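Local structure of conserved protein MTH689 (Methanothermobacter thermautotrophicus, 2WNY) at residues A[25-30]-A[53-58]; A[32-37]-A[57-62]. The protein is of unknown function but probably binds RNA and is linked to the archaeal exosome superoperon. The protein carries 1 engineered substitution. One frame throughout, in Å; residues are numbered along the deposited sequence.

Contact 1: residues A[25-30]-A[53-58]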
ATOM      1  N   LYS A  25      16.637  -5.144   4.236  1.00 23.90           N
ATOM      2  CA  LYS A  25      15.691  -4.718   5.280  1.00 21.42           C
ATOM      3  C   LYS A  25      14.525  -3.885   4.766  1.00 19.60           C
ATOM      4  O   LYS A  25      13.428  -3.975   5.313  1.00 22.52           O
ATOM      5  CB  LYS A  25      16.426  -3.950   6.370  1.00 22.03           C
ATOM      6  CG  LYS A  25      17.410  -4.835   7.099  1.00 30.21           C
ATOM      7  CD  LYS A  25      17.834  -4.236   8.418  1.00 44.62           C
ATOM      8  CE  LYS A  25      19.106  -3.466   8.271  1.00 37.92           C
ATOM      9  NZ  LYS A  25      19.554  -2.909   9.569  1.00 45.08           N
ATOM     10  N   VAL A  26      14.760  -3.028   3.758  1.00 19.66           N
ATOM     11  CA  VAL A  26      13.668  -2.294   3.144  1.00 19.41           C
ATOM     12  C   VAL A  26      12.658  -3.299   2.518  1.00 22.23           C
ATOM     13  O   VAL A  26      11.438  -3.150   2.662  1.00 22.17           O
ATOM     14  CB  VAL A  26      14.175  -1.256   2.125  1.00 21.35           C
ATOM     15  CG1 VAL A  26      13.001  -0.534   1.423  1.00 20.21           C
ATOM     16  CG2 VAL A  26      15.056  -0.185   2.844  1.00 18.49           C
ATOM     17  N   ILE A  27      13.183  -4.308   1.832  1.00 20.73           N
ATOM     18  CA  ILE A  27      12.345  -5.325   1.202  1.00 22.82           C
ATOM     19  C   ILE A  27      11.686  -6.170   2.287  1.00 22.77           C
ATOM     20  O   ILE A  27      10.508  -6.506   2.165  1.00 22.98           O
ATOM     21  CB  ILE A  27      13.146  -6.188   0.203  1.00 25.48           C
ATOM     22  CG1 ILE A  27      13.380  -5.409  -1.109  1.00 23.54           C
ATOM     23  CG2 ILE A  27      12.407  -7.465  -0.120  1.00 20.74           C
ATOM     24  CD1 ILE A  27      14.516  -5.962  -1.952  1.00 26.87           C
ATOM     25  N   GLU A  28      12.422  -6.500   3.354  1.00 22.64           N
ATOM     26  CA  GLU A  28      11.763  -7.179   4.493  1.00 24.79           C
ATOM     27  C   GLU A  28      10.545  -6.378   4.994  1.00 23.54           C
ATOM     28  O   GLU A  28       9.486  -6.951   5.256  1.00 27.56           O
ATOM     29  CB  GLU A  28      12.745  -7.433   5.633  1.00 25.39           C
ATOM     30  CG  GLU A  28      12.171  -8.229   6.798  1.00 36.58           C
ATOM     31  CD  GLU A  28      13.124  -8.273   7.989  1.00 40.12           C
ATOM     32  OE1 GLU A  28      14.330  -8.013   7.806  1.00 36.38           O
ATOM     33  OE2 GLU A  28      12.666  -8.553   9.111  1.00 38.88           O
ATOM     34  N   ALA A  29      10.702  -5.060   5.143  1.00 23.89           N
ATOM     35  CA  ALA A  29       9.581  -4.191   5.531  1.00 24.15           C
ATOM     36  C   ALA A  29       8.416  -4.257   4.521  1.00 22.57           C
ATOM     37  O   ALA A  29       7.264  -4.431   4.897  1.00 22.89           O
ATOM     38  CB  ALA A  29      10.065  -2.738   5.714  1.00 19.54           C
ATOM     39  N   LEU A  30       8.719  -4.132   3.233  1.00 22.65           N
ATOM     40  CA  LEU A  30       7.680  -4.308   2.207  1.00 22.03           C
ATOM     41  C   LEU A  30       6.956  -5.631   2.330  1.00 23.32           C
ATOM     42  O   LEU A  30       5.729  -5.675   2.219  1.00 24.26           O
ATOM     43  CB  LEU A  30       8.297  -4.213   0.812  1.00 22.50           C
ATOM     44  CG  LEU A  30       7.443  -4.684  -0.361  1.00 20.58           C
ATOM     45  CD1 LEU A  30       6.251  -3.718  -0.531  1.00 25.63           C
ATOM     46  CD2 LEU A  30       8.275  -4.707  -1.632  1.00 26.29           C
ATOM     47  N   THR A  53      17.131   4.097  -4.750  1.00 26.45           N
ATOM     48  CA  THR A  53      16.536   3.082  -5.576  1.00 28.14           C
ATOM     49  C   THR A  53      15.062   3.140  -5.246  1.00 27.56           C
ATOM     50  O   THR A  53      14.685   3.129  -4.080  1.00 26.09           O
ATOM     51  CB  THR A  53      17.065   1.678  -5.256  1.00 26.97           C
ATOM     52  OG1 THR A  53      18.457   1.643  -5.534  1.00 29.71           O
ATOM     53  CG2 THR A  53      16.386   0.646  -6.153  1.00 21.19           C
ATOM     54  N   VAL A  54      14.233   3.227  -6.276  1.00 28.09           N
ATOM     55  CA  VAL A  54      12.790   3.058  -6.077  1.00 26.33           C
ATOM     56  C   VAL A  54      12.465   1.592  -6.300  1.00 25.72           C
ATOM     57  O   VAL A  54      12.866   1.016  -7.315  1.00 25.53           O
ATOM     58  CB  VAL A  54      11.969   3.945  -7.059  1.00 31.67           C
ATOM     59  CG1 VAL A  54      10.507   3.523  -7.087  1.00 28.44           C
ATOM     60  CG2 VAL A  54      12.081   5.388  -6.650  1.00 29.20           C
ATOM     61  N   LEU A  55      11.766   0.996  -5.339  1.00 22.18           N
ATOM     62  CA  LEU A  55      11.236  -0.356  -5.488  1.00 26.41           C
ATOM     63  C   LEU A  55       9.758  -0.238  -5.792  1.00 24.70           C
ATOM     64  O   LEU A  55       8.998   0.256  -4.963  1.00 28.26           O
ATOM     65  CB  LEU A  55      11.440  -1.158  -4.190  1.00 22.82           C
ATOM     66  CG  LEU A  55      12.913  -1.247  -3.756  1.00 26.09           C
ATOM     67  CD1 LEU A  55      13.003  -1.765  -2.294  1.00 19.11           C
ATOM     68  CD2 LEU A  55      13.736  -2.135  -4.707  1.00 26.49           C
ATOM     69  N   ARG A  56       9.370  -0.668  -6.983  1.00 27.88           N
ATOM     70  CA  ARG A  56       8.002  -0.557  -7.471  1.00 29.65           C
ATOM     71  C   ARG A  56       7.440  -1.906  -7.930  1.00 30.03           C
ATOM     72  O   ARG A  56       8.173  -2.785  -8.378  1.00 28.82           O
ATOM     73  CB  ARG A  56       7.975   0.358  -8.691  1.00 34.48           C
ATOM     74  CG  ARG A  56       7.862   1.813  -8.432  1.00 40.26           C
ATOM     75  CD  ARG A  56       7.699   2.539  -9.782  1.00 57.58           C
ATOM     76  NE  ARG A  56       8.427   3.809  -9.826  1.00 70.04           N
ATOM     77  CZ  ARG A  56       7.893   5.011  -9.611  1.00 72.90           C
ATOM     78  NH1 ARG A  56       6.600   5.139  -9.330  1.00 77.16           N
ATOM     79  NH2 ARG A  56       8.664   6.089  -9.673  1.00 66.18           N
ATOM     80  N   GLY A  57       6.123  -2.045  -7.866  1.00 29.65           N
ATOM     81  CA  GLY A  57       5.468  -3.221  -8.413  1.00 29.91           C
ATOM     82  C   GLY A  57       3.999  -2.934  -8.599  1.00 33.94           C
ATOM     83  O   GLY A  57       3.449  -1.975  -8.026  1.00 31.56           O
ATOM     84  N   ARG A  58       3.390  -3.735  -9.457  1.00 37.12           N
ATOM     85  CA  ARG A  58       1.944  -3.811  -9.581  1.00 40.42           C
ATOM     86  C   ARG A  58       1.611  -5.280  -9.416  1.00 41.61           C
ATOM     87  O   ARG A  58       2.088  -6.157 -10.171  1.00 40.11           O
ATOM     88  CB  ARG A  58       1.455  -3.238 -10.910  1.00 43.36           C
ATOM     89  CG  ARG A  58      -0.050  -2.958 -10.938  1.00 49.92           C
ATOM     90  CD  ARG A  58      -0.478  -2.591 -12.341  1.00 62.37           C
ATOM     91  NE  ARG A  58      -1.839  -3.027 -12.673  1.00 75.20           N
ATOM     92  CZ  ARG A  58      -2.255  -4.298 -12.725  1.00 79.04           C
ATOM     93  NH1 ARG A  58      -1.437  -5.306 -12.429  1.00 69.27           N
ATOM     94  NH2 ARG A  58      -3.514  -4.563 -13.061  1.00 80.13           N
TER

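Contact 2: residues A[32-37]-A[57-62]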
ATOM      1  N   ASN A  32       6.381  -7.296   4.894  1.00 24.96           N
ATOM      2  CA  ASN A  32       5.451  -7.312   6.021  1.00 27.81           C
ATOM      3  C   ASN A  32       4.132  -6.648   5.637  1.00 28.01           C
ATOM      4  O   ASN A  32       3.192  -6.609   6.408  1.00 27.45           O
ATOM      5  CB  ASN A  32       6.069  -6.644   7.240  1.00 29.54           C
ATOM      6  CG  ASN A  32       7.071  -7.538   7.934  1.00 30.95           C
ATOM      7  OD1 ASN A  32       6.980  -8.754   7.841  1.00 29.65           O
ATOM      8  ND2 ASN A  32       8.042  -6.943   8.606  1.00 27.25           N
ATOM      9  N   VAL A  33       4.087  -6.088   4.435  1.00 26.89           N
ATOM     10  CA  VAL A  33       2.872  -5.464   3.947  1.00 27.13           C
ATOM     11  C   VAL A  33       2.379  -6.329   2.793  1.00 27.35           C
ATOM     12  O   VAL A  33       1.206  -6.693   2.737  1.00 28.98           O
ATOM     13  CB  VAL A  33       3.123  -4.004   3.476  1.00 28.22           C
ATOM     14  CG1 VAL A  33       1.858  -3.393   2.858  1.00 28.59           C
ATOM     15  CG2 VAL A  33       3.633  -3.118   4.637  1.00 26.19           C
ATOM     16  N   ILE A  34       3.274  -6.705   1.883  1.00 21.07           N
ATOM     17  CA  ILE A  34       2.871  -7.640   0.825  1.00 27.02           C
ATOM     18  C   ILE A  34       3.863  -8.787   0.787  1.00 26.27           C
ATOM     19  O   ILE A  34       4.908  -8.668   0.149  1.00 26.75           O
ATOM     20  CB  ILE A  34       2.830  -6.935  -0.555  1.00 25.42           C
ATOM     21  CG1 ILE A  34       1.859  -5.747  -0.542  1.00 32.01           C
ATOM     22  CG2 ILE A  34       2.484  -7.920  -1.660  1.00 30.54           C
ATOM     23  CD1 ILE A  34       1.938  -4.849  -1.788  1.00 32.89           C
ATOM     24  N   PRO A  35       3.568  -9.901   1.489  1.00 29.74           N
ATOM     25  CA  PRO A  35       4.516 -11.005   1.426  1.00 30.68           C
ATOM     26  C   PRO A  35       4.722 -11.460  -0.011  1.00 30.28           C
ATOM     27  O   PRO A  35       3.790 -11.475  -0.791  1.00 33.16           O
ATOM     28  CB  PRO A  35       3.811 -12.113   2.235  1.00 32.75           C
ATOM     29  CG  PRO A  35       3.027 -11.313   3.277  1.00 30.81           C
ATOM     30  CD  PRO A  35       2.445 -10.210   2.395  1.00 31.92           C
ATOM     31  N   GLY A  36       5.954 -11.801  -0.347  1.00 31.58           N
ATOM     32  CA  GLY A  36       6.275 -12.280  -1.679  1.00 31.81           C
ATOM     33  C   GLY A  36       6.433 -11.190  -2.718  1.00 31.79           C
ATOM     34  O   GLY A  36       6.727 -11.490  -3.876  1.00 33.21           O
ATOM     35  N   ALA A  37       6.256  -9.922  -2.340  1.00 28.60           N
ATOM     36  CA  ALA A  37       6.407  -8.881  -3.347  1.00 28.51           C
ATOM     37  C   ALA A  37       7.825  -8.937  -3.910  1.00 28.28           C
ATOM     38  O   ALA A  37       8.794  -9.121  -3.174  1.00 26.45           O
ATOM     39  CB  ALA A  37       6.090  -7.484  -2.765  1.00 29.66           C
ATOM     40  N   GLY A  57       6.123  -2.045  -7.866  1.00 29.65           N
ATOM     41  CA  GLY A  57       5.468  -3.221  -8.413  1.00 29.91           C
ATOM     42  C   GLY A  57       3.999  -2.934  -8.599  1.00 33.94           C
ATOM     43  O   GLY A  57       3.449  -1.975  -8.026  1.00 31.56           O
ATOM     44  N   ARG A  58       3.390  -3.735  -9.457  1.00 37.12           N
ATOM     45  CA  ARG A  58       1.944  -3.811  -9.581  1.00 40.42           C
ATOM     46  C   ARG A  58       1.611  -5.280  -9.416  1.00 41.61           C
ATOM     47  O   ARG A  58       2.088  -6.157 -10.171  1.00 40.11           O
ATOM     48  CB  ARG A  58       1.455  -3.238 -10.910  1.00 43.36           C
ATOM     49  CG  ARG A  58      -0.050  -2.958 -10.938  1.00 49.92           C
ATOM     50  CD  ARG A  58      -0.478  -2.591 -12.341  1.00 62.37           C
ATOM     51  NE  ARG A  58      -1.839  -3.027 -12.673  1.00 75.20           N
ATOM     52  CZ  ARG A  58      -2.255  -4.298 -12.725  1.00 79.04           C
ATOM     53  NH1 ARG A  58      -1.437  -5.306 -12.429  1.00 69.27           N
ATOM     54  NH2 ARG A  58      -3.514  -4.563 -13.061  1.00 80.13           N
ATOM     55  N   LEU A  59       0.841  -5.545  -8.369  1.00 40.58           N
ATOM     56  CA  LEU A  59       0.518  -6.884  -7.964  1.00 39.17           C
ATOM     57  C   LEU A  59      -0.953  -7.145  -8.297  1.00 40.42           C
ATOM     58  O   LEU A  59      -1.815  -6.346  -7.929  1.00 39.01           O
ATOM     59  CB  LEU A  59       0.728  -6.973  -6.454  1.00 39.13           C
ATOM     60  CG  LEU A  59       0.220  -8.240  -5.778  1.00 40.97           C
ATOM     61  CD1 LEU A  59       1.290  -9.316  -5.859  1.00 49.55           C
ATOM     62  CD2 LEU A  59      -0.161  -7.939  -4.329  1.00 46.69           C
ATOM     63  N   ASP A  60      -1.238  -8.236  -9.012  1.00 38.32           N
ATOM     64  CA  ASP A  60      -2.611  -8.648  -9.223  1.00 39.18           C
ATOM     65  C   ASP A  60      -2.826 -10.155  -8.975  1.00 38.17           C
ATOM     66  O   ASP A  60      -3.906 -10.671  -9.247  1.00 37.16           O
ATOM     67  CB  ASP A  60      -3.110  -8.207 -10.615  1.00 43.09           C
ATOM     68  CG  ASP A  60      -2.575  -9.087 -11.752  1.00 46.30           C
ATOM     69  OD1 ASP A  60      -1.527  -9.751 -11.579  1.00 54.55           O
ATOM     70  OD2 ASP A  60      -3.202  -9.093 -12.830  1.00 51.11           O
ATOM     71  N   ARG A  61      -1.808 -10.844  -8.442  1.00 36.95           N
ATOM     72  CA  ARG A  61      -1.935 -12.279  -8.109  1.00 36.60           C
ATOM     73  C   ARG A  61      -3.018 -12.453  -7.054  1.00 35.31           C
ATOM     74  O   ARG A  61      -2.948 -11.830  -5.998  1.00 31.43           O
ATOM     75  CB  ARG A  61      -0.623 -12.869  -7.557  1.00 35.25           C
ATOM     76  CG  ARG A  61       0.516 -12.955  -8.553  1.00 44.35           C
ATOM     77  CD  ARG A  61       1.742 -13.690  -7.978  1.00 55.23           C
ATOM     78  NE  ARG A  61       2.308 -13.100  -6.757  1.00 47.58           N
ATOM     79  CZ  ARG A  61       3.124 -12.045  -6.712  1.00 46.39           C
ATOM     80  NH1 ARG A  61       3.481 -11.389  -7.817  1.00 43.70           N
ATOM     81  NH2 ARG A  61       3.583 -11.626  -5.540  1.00 41.67           N
ATOM     82  N   ARG A  62      -3.991 -13.317  -7.342  1.00 33.89           N
ATOM     83  CA  ARG A  62      -5.108 -13.595  -6.450  1.00 35.14           C
ATOM     84  C   ARG A  62      -4.692 -13.939  -5.001  1.00 33.49           C
ATOM     85  O   ARG A  62      -5.241 -13.390  -4.053  1.00 30.27           O
ATOM     86  CB  ARG A  62      -5.941 -14.734  -7.023  1.00 35.56           C
ATOM     87  CG  ARG A  62      -6.968 -15.272  -6.056  1.00 38.88           C
ATOM     88  CD  ARG A  62      -7.784 -16.375  -6.627  1.00 40.51           C
ATOM     89  NE  ARG A  62      -8.932 -16.607  -5.767  1.00 41.07           N
ATOM     90  CZ  ARG A  62      -9.025 -17.592  -4.886  1.00 45.40           C
ATOM     91  NH1 ARG A  62      -8.047 -18.475  -4.761  1.00 45.48           N
ATOM     92  NH2 ARG A  62     -10.107 -17.699  -4.136  1.00 48.38           N
TER
HETATM   93  O   HOH W   1       3.393 -13.244  -3.422  1.00 17.33           O

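Contact 1: residues A[25-30]-A[53-58]
L55 CD1 of the strand reaches V26 and I27, two neighbouring side chains of the helix, in a purely apolar contact. L55 CD1 lies 3.9 Å from V26 CG1, and the same methyl is 3.9 Å from I27 CG1, so the tip of the leucine touches a branch methyl of the valine and the methylene of the isoleucine. The leucine reaches them by being extended beyond CB, with CD1 nearly trans to CA (chi2 167°). V26 points toward the strand and offers the branch that lies trans to its backbone N (chi1 177°), whereas I27 leaves the helix to one side and its chain crosses that of L55 at about a right angle.

This is a helix laid on one face of an antiparallel sheet: helix 23-30 packs over strand 51-59, with V26 reaching on to L15 and L55 to V17 of the adjoining strand 8-17. P39 also borders L55, and I27 rests against R41.

Hydrogen bonds serve each element separately and none crosses between them. Within the helix, A29 N donates to K25 O at 2.9 Å. In the sheet, the backbone of L55 pairs with L15, while V54 and R56 pair with E42 and E40, which makes 51-59 an inner strand.

R56, next in the strand, points away from the helix, and its NE forms a salt bridge with E42 OE1.

Contact 2: residues A[32-37]-A[57-62]
I34 CG2 meets L59 CD2 at 3.8 Å, the methyl contact by which a type II beta turn, I34 to A37, rests on the end of strand 51-59. The two side chains slide past each other in opposite directions, and both point toward the facing segment. I34 presents the branch trans to its backbone N.

Beside this buried pair, the solvent-facing side of the contact is polar. R61 NH2 lies 3.6 Å from G36 O, obliquely placed and without a direct hydrogen bond between them. A water makes the link instead: it accepts from R61 NH2 at 2.7 Å and donates to P35 O at 3.2 Å, so one water joins the guanidinium to the backbone of the turn.

Several features position these groups. The turn is closed by A37 N bonding to I34 O at 3.1 Å, and G36 takes the positive phi (80°) that a type II turn requires at its third residue. Around it, I34 also packs on Y13, and N32 fixes the start of the loop through ND2 to A102 O and through its carbonyl O to W107 NE1. In the strand, the backbone of L59 pairs with I11, and its side chain touches A64 and L65 of helix 62-76, for which R61 is the N-cap residue. With its chain bent at chi3 (-58°), R61 brings its guanidinium against L59: CD1 of the leucine lies over one face, 3.2 Å above the plane and displaced toward its margin, while the bridging water lies at the edge in the plane.

How the contacts relate
From the N terminus, strand 8-17 comes first, followed by helix 23-30, the loop holding 32-37, strand 40-45 and strand 51-59, which runs on into helix 62-76. Contact 1 closes the loop from the helix to the middle of strand 51-59; contact 2 closes a second, from the turn to the end of that strand. Segment 32-37 follows 25-30, and the touching residues L59 and R61 lie beyond L55, so the two loops cross rather than nest; they share G57 and R58. The two meet directly where L30 CD2 lies 3.7 Å from A37 CB. Together they place helix 23-30 and the loop after it against one strand, up to the start of helix 62-76.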